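Local coordinates for protein pseudoperoxidase (Leishmania major, PDB 5VIA) that binds a heme b whose iron takes axial histidine and cysteine ligands, and belongs to the heme peroxidase family, at residues E54-E58 with Q132-S136; E166-G170 with Y208-V212; A45-A49 with M277-F282. The contacts are given in a common frame with arbitrary orientation. Numbering follows the deposited sequence.

Interaction 1: E54-E58 with Q132-S136; sequences ETVDE and QNVFS. With HEM (protoporphyrin IX containing Fe), chain B.
A buried carboxylate, not backbone pairing, joins these two irregular segments: Glu58 reaches across and OE2 accepts a hydrogen bond from Phe135 N at 2.8 Å, with an N-H...O angle of 165°. Its chi1 and chi2 are both t, so the chain is extended before chi3 turns the carboxylate. OE2 also lies 3.3 Å from Val134 CA and at the edge of the Phe135 ring, 3.6 Å from CD2; Arg124 pairs with the same oxygen in a salt bridge. The nearest CA atoms are those of Glu58 and Val134, 5.4 Å apart. A water spans the backbones, donating to Glu58 O (3.0 Å) and Phe135 O (2.7 Å).

Residues 56-58 have helical phi/psi. Before them, Thr55 makes an ST turn, Asp57 N donating to Thr55 OG1 at 3.2 Å. Glu58 N also donates to Thr55 O at 3.0 Å. Segment 132-136 is largely extended apart from Asn133, and the side chain of Gln132 runs alongside, its NE2 donating to Val134 O at 2.9 Å; Ser136 stands at the N-cap position of helix 137-142. Apolar contact is slight, Thr55 CG2 standing 4.5 Å from Val134 CG1.

The turn itself faces the cofactor, with Val56 CB 3.7 Å from heme CMA and Glu58 O 3.4 Å from heme CMB. Glu58 precedes axial ligand Cys60 by two residues, and the contact is part of the wall of a peroxidase-family heme pocket.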
loop_
_atom_site.group_PDB
_atom_site.type_symbol
_atom_site.label_atom_id
_atom_site.label_comp_id
_atom_site.label_asym_id
_atom_site.label_seq_id
_atom_site.Cartn_x
_atom_site.Cartn_y
_atom_site.Cartn_z
ATOM N N GLU A 54 -13.839 -5.299 -0.341
ATOM C CA GLU A 54 -14.959 -4.773 -1.095
ATOM C C GLU A 54 -15.133 -3.298 -0.730
ATOM O O GLU A 54 -15.585 -2.485 -1.546
ATOM C CB GLU A 54 -16.218 -5.575 -0.749
ATOM C CG GLU A 54 -17.301 -5.521 -1.798
ATOM C CD GLU A 54 -16.764 -5.775 -3.192
ATOM O OE1 GLU A 54 -16.060 -6.792 -3.398
ATOM O OE2 GLU A 54 -17.042 -4.943 -4.080
ATOM N N THR A 55 -14.735 -2.954 0.496
ATOM C CA THR A 55 -14.895 -1.593 1.013
ATOM C C THR A 55 -13.622 -1.076 1.701
ATOM O O THR A 55 -12.919 -1.836 2.389
ATOM C CB THR A 55 -16.103 -1.527 1.991
ATOM O OG1 THR A 55 -16.201 -0.220 2.563
ATOM C CG2 THR A 55 -15.940 -2.550 3.121
ATOM N N VAL A 56 -13.320 0.213 1.522
ATOM C CA VAL A 56 -12.179 0.821 2.217
ATOM C C VAL A 56 -12.401 0.937 3.721
ATOM O O VAL A 56 -11.463 1.234 4.475
ATOM C CB VAL A 56 -11.781 2.210 1.631
ATOM C CG1 VAL A 56 -11.399 2.079 0.162
ATOM C CG2 VAL A 56 -12.909 3.234 1.813
ATOM N N ASP A 57 -13.632 0.698 4.169
ATOM C CA ASP A 57 -13.878 0.563 5.597
ATOM C C ASP A 57 -12.999 -0.557 6.168
ATOM O O ASP A 57 -12.636 -0.530 7.349
ATOM C CB ASP A 57 -15.355 0.286 5.874
ATOM C CG ASP A 57 -16.175 1.562 5.983
ATOM O OD1 ASP A 57 -15.563 2.635 6.199
ATOM O OD2 ASP A 57 -17.423 1.493 5.868
ATOM N N GLU A 58 -12.639 -1.521 5.325
ATOM C CA GLU A 58 -11.733 -2.605 5.741
ATOM C C GLU A 58 -10.266 -2.291 5.433
ATOM O O GLU A 58 -9.438 -2.241 6.338
ATOM C CB GLU A 58 -12.137 -3.936 5.098
ATOM C CG GLU A 58 -11.318 -5.140 5.599
ATOM C CD GLU A 58 -11.801 -6.452 4.999
ATOM O OE1 GLU A 58 -11.536 -6.680 3.798
ATOM O OE2 GLU A 58 -12.453 -7.245 5.716
ATOM N N GLN A 132 -19.870 -10.246 11.710
ATOM C CA GLN A 132 -18.703 -9.428 11.409
ATOM C C GLN A 132 -18.440 -9.535 9.908
ATOM O O GLN A 132 -18.459 -10.633 9.346
ATOM C CB GLN A 132 -17.490 -9.923 12.207
ATOM C CG GLN A 132 -16.235 -9.083 12.050
ATOM C CD GLN A 132 -15.018 -9.711 12.712
ATOM O OE1 GLN A 132 -15.129 -10.408 13.724
ATOM N NE2 GLN A 132 -13.848 -9.473 12.134
ATOM N N ASN A 133 -18.210 -8.397 9.262
ATOM C CA ASN A 133 -18.019 -8.350 7.812
ATOM C C ASN A 133 -16.623 -7.879 7.415
ATOM O O ASN A 133 -16.117 -8.223 6.345
ATOM C CB ASN A 133 -19.076 -7.441 7.175
ATOM C CG ASN A 133 -19.613 -6.399 8.150
ATOM O OD1 ASN A 133 -19.065 -6.208 9.240
ATOM N ND2 ASN A 133 -20.690 -5.723 7.761
ATOM N N VAL A 134 -16.009 -7.083 8.285
ATOM C CA VAL A 134 -14.668 -6.579 8.037
ATOM C C VAL A 134 -13.661 -7.167 9.021
ATOM O O VAL A 134 -13.968 -7.380 10.192
ATOM C CB VAL A 134 -14.632 -5.036 8.081
ATOM C CG1 VAL A 134 -15.682 -4.470 7.129
ATOM C CG2 VAL A 134 -14.894 -4.535 9.485
ATOM N N PHE A 135 -12.466 -7.457 8.532
ATOM C CA PHE A 135 -11.394 -7.943 9.392
ATOM C C PHE A 135 -10.649 -6.761 9.990
ATOM O O PHE A 135 -10.578 -5.698 9.372
ATOM C CB PHE A 135 -10.428 -8.797 8.583
ATOM C CG PHE A 135 -10.955 -10.164 8.254
ATOM C CD1 PHE A 135 -10.877 -11.190 9.186
ATOM C CD2 PHE A 135 -11.519 -10.429 7.012
ATOM C CE1 PHE A 135 -11.348 -12.457 8.885
ATOM C CE2 PHE A 135 -11.996 -11.688 6.707
ATOM C CZ PHE A 135 -11.900 -12.710 7.644
ATOM N N SER A 136 -10.108 -6.932 11.196
ATOM C CA SER A 136 -9.317 -5.871 11.820
ATOM C C SER A 136 -8.028 -5.638 11.038
ATOM O O SER A 136 -7.568 -6.506 10.279
ATOM C CB SER A 136 -8.991 -6.217 13.269
ATOM O OG SER A 136 -8.001 -7.239 13.308
HETATM C CHA HEM B . -4.836 4.509 -0.105
HETATM C CHB HEM B . -7.117 2.651 3.781
HETATM C CHC HEM B . -3.504 -0.572 4.159
HETATM C CHD HEM B . -0.907 1.766 0.758
HETATM C C1A HEM B . -5.772 4.221 0.857
HETATM C C2A HEM B . -7.094 4.805 0.910
HETATM C C3A HEM B . -7.730 4.302 1.964
HETATM C C4A HEM B . -6.828 3.371 2.638
HETATM C CMA HEM B . -9.164 4.641 2.408
HETATM C CAA HEM B . -7.670 5.800 -0.121
HETATM C CBA HEM B . -8.012 4.913 -1.334
HETATM C CGA HEM B . -8.594 5.691 -2.493
HETATM O O1A HEM B . -9.680 6.298 -2.322
HETATM O O2A HEM B . -7.988 5.673 -3.601
HETATM C C1B HEM B . -6.362 1.586 4.231
HETATM C C2B HEM B . -6.651 0.724 5.353
HETATM C C3B HEM B . -5.674 -0.189 5.461
HETATM C C4B HEM B . -4.689 0.095 4.420
HETATM C CMB HEM B . -7.903 0.830 6.237
HETATM C CAB HEM B . -5.647 -1.289 6.552
HETATM C CBB HEM B . -5.032 -2.462 6.367
HETATM C C1C HEM B . -2.483 -0.228 3.290
HETATM C C2C HEM B . -1.190 -0.909 3.144
HETATM C C3C HEM B . -0.478 -0.249 2.190
HETATM C C4C HEM B . -1.298 0.858 1.719
HETATM C CMC HEM B . -0.780 -2.170 3.955
HETATM C CAC HEM B . 0.920 -0.488 1.575
HETATM C CBC HEM B . 1.661 -1.575 1.831
HETATM C C1D HEM B . -1.708 2.739 0.212
HETATM C C2D HEM B . -1.301 3.678 -0.812
HETATM C C3D HEM B . -2.528 4.540 -1.081
HETATM C C4D HEM B . -3.551 4.031 -0.190
HETATM C CMD HEM B . 0.081 3.787 -1.492
HETATM C CAD HEM B . -2.651 5.692 -2.112
HETATM C CBD HEM B . -3.076 5.009 -3.419
HETATM C CGD HEM B . -3.282 6.009 -4.531
HETATM O O1D HEM B . -3.827 5.616 -5.605
HETATM O O2D HEM B . -2.905 7.192 -4.336
HETATM N NA HEM B . -5.635 3.351 1.934
HETATM N NB HEM B . -5.159 1.185 3.692
HETATM N NC HEM B . -2.508 0.851 2.401
HETATM N ND HEM B . -3.033 2.984 0.565
HETATM FE FE HEM B . -4.138 2.070 2.120
HETATM O O HOH W 1 -9.772 -3.132 9.151
#

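Interaction 2: E166-G170 with Y208-V212; sequences ENVSG and YNKEV. With HEM (protoporphyrin IX containing Fe), chain B.
Tyr208 opens the second segment by setting its CB 3.5 Å from Glu166 CD, while the rest of its side chain leads away. Asn209 (chi1 p) follows, its ND2 donating to Gly170 O at 3.0 Å and 167° and also to Ala204 O; its CA makes a CA-H...O contact of 3.4 Å with Glu166 O. The CA atoms of Asn209 and Gly170 are 4.8 Å apart. Asn209 to Val212 form a type I beta turn, closed by Val212 N to Asn209 O at 3.0 Å, with Lys210 turned away. Glu211 CD then packs 3.6 Å from Asn167 CB. Val212 (chi1 t) places CG2 in the bend of 166-170, 3.5 Å from Glu166 O, 3.4 Å from Val168 O and 3.8 Å from Gly170 N. Gly170 has phi/psi of 103/5, which suits a residue without CB. On the far side of the bend Ser169 OG donates to heme O1A at 2.5 Å: a propionate-binding loop of a peroxidase heme site.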
loop_
_atom_site.group_PDB
_atom_site.type_symbol
_atom_site.label_atom_id
_atom_site.label_comp_id
_atom_site.label_asym_id
_atom_site.label_seq_id
_atom_site.Cartn_x
_atom_site.Cartn_y
_atom_site.Cartn_z
ATOM N N GLU A 166 -12.663 8.815 -6.299
ATOM C CA GLU A 166 -14.122 8.690 -6.258
ATOM C C GLU A 166 -14.613 7.264 -6.539
ATOM O O GLU A 166 -15.654 6.855 -6.026
ATOM C CB GLU A 166 -14.779 9.705 -7.199
ATOM C CG GLU A 166 -15.570 10.816 -6.468
ATOM C CD GLU A 166 -15.552 12.138 -7.196
ATOM O OE1 GLU A 166 -14.866 12.225 -8.237
ATOM O OE2 GLU A 166 -16.226 13.099 -6.741
ATOM N N ASN A 167 -13.857 6.496 -7.326
ATOM C CA ASN A 167 -14.249 5.114 -7.632
ATOM C C ASN A 167 -13.662 4.067 -6.689
ATOM O O ASN A 167 -13.875 2.862 -6.882
ATOM C CB ASN A 167 -13.958 4.759 -9.102
ATOM C CG ASN A 167 -12.487 4.868 -9.459
ATOM O OD1 ASN A 167 -11.686 5.378 -8.684
ATOM N ND2 ASN A 167 -12.131 4.407 -10.655
ATOM N N VAL A 168 -12.932 4.531 -5.672
ATOM C CA VAL A 168 -12.351 3.657 -4.658
ATOM C C VAL A 168 -12.997 3.923 -3.294
ATOM O O VAL A 168 -13.748 3.092 -2.780
ATOM C CB VAL A 168 -10.833 3.857 -4.579
ATOM C CG1 VAL A 168 -10.199 2.914 -3.532
ATOM C CG2 VAL A 168 -10.211 3.644 -5.950
ATOM N N SER A 169 -12.719 5.086 -2.713
ATOM C CA SER A 169 -13.311 5.452 -1.427
ATOM C C SER A 169 -14.638 6.177 -1.580
ATOM O O SER A 169 -15.450 6.199 -0.659
ATOM C CB SER A 169 -12.349 6.324 -0.623
ATOM O OG SER A 169 -11.152 5.621 -0.384
ATOM N N GLY A 170 -14.848 6.796 -2.736
ATOM C CA GLY A 170 -16.080 7.517 -2.989
ATOM C C GLY A 170 -15.931 9.023 -2.870
ATOM O O GLY A 170 -16.925 9.757 -2.956
ATOM N N TYR A 208 -20.527 10.759 -9.253
ATOM C CA TYR A 208 -19.148 10.406 -9.564
ATOM C C TYR A 208 -18.621 9.204 -8.771
ATOM O O TYR A 208 -17.556 8.677 -9.096
ATOM C CB TYR A 208 -18.226 11.615 -9.355
ATOM C CG TYR A 208 -18.709 12.856 -10.061
ATOM C CD1 TYR A 208 -18.476 13.041 -11.417
ATOM C CD2 TYR A 208 -19.411 13.835 -9.376
ATOM C CE1 TYR A 208 -18.929 14.173 -12.072
ATOM C CE2 TYR A 208 -19.865 14.972 -10.018
ATOM C CZ TYR A 208 -19.624 15.137 -11.370
ATOM O OH TYR A 208 -20.081 16.267 -12.025
ATOM N N ASN A 209 -19.345 8.774 -7.733
ATOM C CA ASN A 209 -18.882 7.643 -6.916
ATOM C C ASN A 209 -19.746 6.378 -7.025
ATOM O O ASN A 209 -19.773 5.548 -6.102
ATOM C CB ASN A 209 -18.673 8.044 -5.438
ATOM C CG ASN A 209 -19.969 8.482 -4.745
ATOM O OD1 ASN A 209 -21.072 8.211 -5.221
ATOM N ND2 ASN A 209 -19.829 9.151 -3.596
ATOM N N LYS A 210 -20.414 6.217 -8.163
ATOM C CA LYS A 210 -21.316 5.086 -8.382
ATOM C C LYS A 210 -20.624 3.726 -8.347
ATOM O O LYS A 210 -21.288 2.723 -8.119
ATOM C CB LYS A 210 -22.052 5.236 -9.715
ATOM C CG LYS A 210 -22.991 6.422 -9.789
ATOM C CD LYS A 210 -23.311 6.777 -11.236
ATOM C CE LYS A 210 -24.801 6.827 -11.481
ATOM N NZ LYS A 210 -25.403 5.465 -11.391
ATOM N N GLU A 211 -19.311 3.688 -8.581
ATOM C CA GLU A 211 -18.566 2.426 -8.557
ATOM C C GLU A 211 -18.413 1.889 -7.136
ATOM O O GLU A 211 -18.078 0.714 -6.933
ATOM C CB GLU A 211 -17.170 2.599 -9.163
ATOM C CG GLU A 211 -17.105 2.656 -10.682
ATOM C CD GLU A 211 -15.695 2.384 -11.186
ATOM O OE1 GLU A 211 -14.990 1.543 -10.568
ATOM O OE2 GLU A 211 -15.293 3.008 -12.193
ATOM N N VAL A 212 -18.633 2.756 -6.153
ATOM C CA VAL A 212 -18.555 2.358 -4.753
ATOM C C VAL A 212 -19.969 1.992 -4.308
ATOM O O VAL A 212 -20.797 2.862 -4.030
ATOM C CB VAL A 212 -17.931 3.471 -3.890
ATOM C CG1 VAL A 212 -17.755 3.017 -2.445
ATOM C CG2 VAL A 212 -16.586 3.876 -4.474
HETATM C CHA HEM B . -4.836 4.509 -0.105
HETATM C CHB HEM B . -7.117 2.651 3.781
HETATM C CHC HEM B . -3.504 -0.572 4.159
HETATM C CHD HEM B . -0.907 1.766 0.758
HETATM C C1A HEM B . -5.772 4.221 0.857
HETATM C C2A HEM B . -7.094 4.805 0.910
HETATM C C3A HEM B . -7.730 4.302 1.964
HETATM C C4A HEM B . -6.828 3.371 2.638
HETATM C CMA HEM B . -9.164 4.641 2.408
HETATM C CAA HEM B . -7.670 5.800 -0.121
HETATM C CBA HEM B . -8.012 4.913 -1.334
HETATM C CGA HEM B . -8.594 5.691 -2.493
HETATM O O1A HEM B . -9.680 6.298 -2.322
HETATM O O2A HEM B . -7.988 5.673 -3.601
HETATM C C1B HEM B . -6.362 1.586 4.231
HETATM C C2B HEM B . -6.651 0.724 5.353
HETATM C C3B HEM B . -5.674 -0.189 5.461
HETATM C C4B HEM B . -4.689 0.095 4.420
HETATM C CMB HEM B . -7.903 0.830 6.237
HETATM C CAB HEM B . -5.647 -1.289 6.552
HETATM C CBB HEM B . -5.032 -2.462 6.367
HETATM C C1C HEM B . -2.483 -0.228 3.290
HETATM C C2C HEM B . -1.190 -0.909 3.144
HETATM C C3C HEM B . -0.478 -0.249 2.190
HETATM C C4C HEM B . -1.298 0.858 1.719
HETATM C CMC HEM B . -0.780 -2.170 3.955
HETATM C CAC HEM B . 0.920 -0.488 1.575
HETATM C CBC HEM B . 1.661 -1.575 1.831
HETATM C C1D HEM B . -1.708 2.739 0.212
HETATM C C2D HEM B . -1.301 3.678 -0.812
HETATM C C3D HEM B . -2.528 4.540 -1.081
HETATM C C4D HEM B . -3.551 4.031 -0.190
HETATM C CMD HEM B . 0.081 3.787 -1.492
HETATM C CAD HEM B . -2.651 5.692 -2.112
HETATM C CBD HEM B . -3.076 5.009 -3.419
HETATM C CGD HEM B . -3.282 6.009 -4.531
HETATM O O1D HEM B . -3.827 5.616 -5.605
HETATM O O2D HEM B . -2.905 7.192 -4.336
HETATM N NA HEM B . -5.635 3.351 1.934
HETATM N NB HEM B . -5.159 1.185 3.692
HETATM N NC HEM B . -2.508 0.851 2.401
HETATM N ND HEM B . -3.033 2.984 0.565
HETATM FE FE HEM B . -4.138 2.070 2.120
#

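Interaction 3: A45-A49 with M277-F282; sequences AARRA and MIESNF
Two helices of the peroxidase fold meet near their C-terminal ends, where Arg48 of helix 33-49 fits against the type II beta turn, Glu279 to Phe282, that follows helix 263-279. The CA atoms of Ala45 and Met277, and likewise those of Arg48 and Asn281, stand 6.2 Å apart.

Arg48 takes chi1 m, chi2 t and chi3 m, so its chain first extends and then folds its guanidinium onto the turn. NE and NH2 both donate to Ser280 O, at 2.8 and 2.9 Å, in the plane of the group; NH2 also lies 3.1 Å from Met277 O. Phe282, with chi1 m, lays its ring over one face of that guanidinium: CE2 is 3.2 Å from Arg48 CZ, and Arg48 CD makes a CH-pi contact 4.0 Å from the ring centroid. Ser280 (chi1 p), the first residue past the helix, turns OG back to donate to Met277 O at 2.6 Å.

Met277 has chi1 and chi2 both t and chi3 p. Its CG packs 3.5 Å from Ala45 CB, and its side chain borders the heme pocket. Asn281, at phi/psi 59/31, sets its CB 3.9 Å from Arg48 CB. One water joins the two segments, hydrogen-bonded to Ser280 OG (2.9 Å), Asn281 OD1 (2.8 Å) and Ala45 O (2.7 Å).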
loop_
_atom_site.group_PDB
_atom_site.type_symbol
_atom_site.label_atom_id
_atom_site.label_comp_id
_atom_site.label_asym_id
_atom_site.label_seq_id
_atom_site.Cartn_x
_atom_site.Cartn_y
_atom_site.Cartn_z
ATOM N N ALA A 45 -0.973 -8.695 -2.412
ATOM C CA ALA A 45 -0.617 -9.496 -1.246
ATOM C C ALA A 45 -1.841 -9.818 -0.408
ATOM O O ALA A 45 -1.973 -10.938 0.091
ATOM C CB ALA A 45 0.418 -8.777 -0.412
ATOM N N ALA A 46 -2.732 -8.837 -0.234
ATOM C CA ALA A 46 -3.961 -9.081 0.520
ATOM C C ALA A 46 -4.803 -10.130 -0.181
ATOM O O ALA A 46 -5.415 -10.999 0.469
ATOM C CB ALA A 46 -4.759 -7.785 0.718
ATOM N N ARG A 47 -4.843 -10.075 -1.508
ATOM C CA ARG A 47 -5.608 -11.067 -2.261
ATOM C C ARG A 47 -5.010 -12.479 -2.124
ATOM O O ARG A 47 -5.742 -13.455 -1.939
ATOM C CB ARG A 47 -5.749 -10.661 -3.731
ATOM C CG ARG A 47 -6.698 -9.485 -3.930
ATOM C CD ARG A 47 -6.612 -8.910 -5.341
ATOM N NE ARG A 47 -6.988 -9.890 -6.346
ATOM C CZ ARG A 47 -8.246 -10.137 -6.706
ATOM N NH1 ARG A 47 -9.254 -9.471 -6.135
ATOM N NH2 ARG A 47 -8.506 -11.050 -7.633
ATOM N N ARG A 48 -3.690 -12.590 -2.208
ATOM C CA ARG A 48 -3.051 -13.903 -2.016
ATOM C C ARG A 48 -3.321 -14.464 -0.614
ATOM O O ARG A 48 -3.394 -15.680 -0.420
ATOM C CB ARG A 48 -1.548 -13.810 -2.276
ATOM C CG ARG A 48 -1.157 -13.493 -3.722
ATOM C CD ARG A 48 0.354 -13.731 -3.967
ATOM N NE ARG A 48 1.222 -13.038 -3.009
ATOM C CZ ARG A 48 1.559 -11.752 -3.085
ATOM N NH1 ARG A 48 1.080 -10.993 -4.064
ATOM N NH2 ARG A 48 2.366 -11.214 -2.179
ATOM N N ALA A 49 -3.478 -13.575 0.361
ATOM C CA ALA A 49 -3.694 -13.979 1.750
ATOM C C ALA A 49 -5.163 -14.218 2.089
ATOM O O ALA A 49 -5.482 -14.682 3.182
ATOM C CB ALA A 49 -3.096 -12.943 2.697
ATOM N N MET A 277 5.934 -8.551 2.622
ATOM C CA MET A 277 4.654 -8.430 1.938
ATOM C C MET A 277 4.732 -8.876 0.486
ATOM O O MET A 277 3.889 -9.639 0.027
ATOM C CB MET A 277 4.133 -6.989 2.005
ATOM C CG MET A 277 2.764 -6.845 1.360
ATOM S SD MET A 277 2.148 -5.154 1.405
ATOM C CE MET A 277 3.321 -4.355 0.307
ATOM N N ILE A 278 5.741 -8.408 -0.248
ATOM C CA ILE A 278 5.797 -8.710 -1.674
ATOM C C ILE A 278 6.316 -10.119 -1.950
ATOM O O ILE A 278 6.260 -10.577 -3.087
ATOM C CB ILE A 278 6.612 -7.673 -2.474
ATOM C CG1 ILE A 278 8.054 -7.589 -1.963
ATOM C CG2 ILE A 278 5.919 -6.301 -2.409
ATOM C CD1 ILE A 278 8.953 -6.711 -2.814
ATOM N N GLU A 279 6.818 -10.797 -0.915
ATOM C CA GLU A 279 7.234 -12.198 -1.053
ATOM C C GLU A 279 6.204 -13.146 -0.461
ATOM O O GLU A 279 6.265 -14.359 -0.696
ATOM C CB GLU A 279 8.599 -12.442 -0.385
ATOM C CG GLU A 279 9.752 -11.651 -1.008
ATOM C CD GLU A 279 11.118 -12.039 -0.451
ATOM O OE1 GLU A 279 11.186 -12.790 0.556
ATOM O OE2 GLU A 279 12.128 -11.587 -1.025
ATOM N N SER A 280 5.259 -12.599 0.300
ATOM C CA SER A 280 4.259 -13.422 0.999
ATOM C C SER A 280 3.403 -14.264 0.060
ATOM O O SER A 280 2.954 -13.791 -0.998
ATOM C CB SER A 280 3.357 -12.561 1.885
ATOM O OG SER A 280 2.644 -11.584 1.128
ATOM N N ASN A 281 3.184 -15.518 0.456
ATOM C CA ASN A 281 2.380 -16.463 -0.314
ATOM C C ASN A 281 2.908 -16.704 -1.724
ATOM O O ASN A 281 2.134 -16.957 -2.648
ATOM C CB ASN A 281 0.896 -16.063 -0.331
ATOM C CG ASN A 281 0.237 -16.224 1.022
ATOM O OD1 ASN A 281 -0.136 -15.236 1.674
ATOM N ND2 ASN A 281 0.097 -17.468 1.463
ATOM N N PHE A 282 4.229 -16.612 -1.879
ATOM C CA PHE A 282 4.907 -17.074 -3.090
ATOM C C PHE A 282 5.865 -18.199 -2.688
ATOM O O PHE A 282 6.516 -18.107 -1.655
ATOM C CB PHE A 282 5.720 -15.949 -3.734
ATOM C CG PHE A 282 4.887 -14.935 -4.481
ATOM C CD1 PHE A 282 4.128 -15.314 -5.579
ATOM C CD2 PHE A 282 4.886 -13.605 -4.096
ATOM C CE1 PHE A 282 3.365 -14.383 -6.273
ATOM C CE2 PHE A 282 4.129 -12.659 -4.787
ATOM C CZ PHE A 282 3.364 -13.055 -5.875
HETATM O O HOH W 2 0.008 -12.592 0.712
#

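Overall arrangement
Interactions 1 and 2 follow one another along the chain, and both lie within the long loop closed by interaction 3. The first two have centres 16 Å apart and touch directly, Val56 CG1 packing 3.6 Å from Ser169 OG; these two residues lie along the heme edge that carries methyl CMA and one propionate, Val56 meeting the methyl and Ser169 propionate O1A. Arg64 also ties the contacts, bonding Glu54 O as well as Asn167 O and Val168 O. Interaction 3 stands apart, its centre 18 Å from that of interaction 1 and 26 Å from that of interaction 2, yet it reaches the same cofactor through Met277, whose side chain is about 4 Å from the heme.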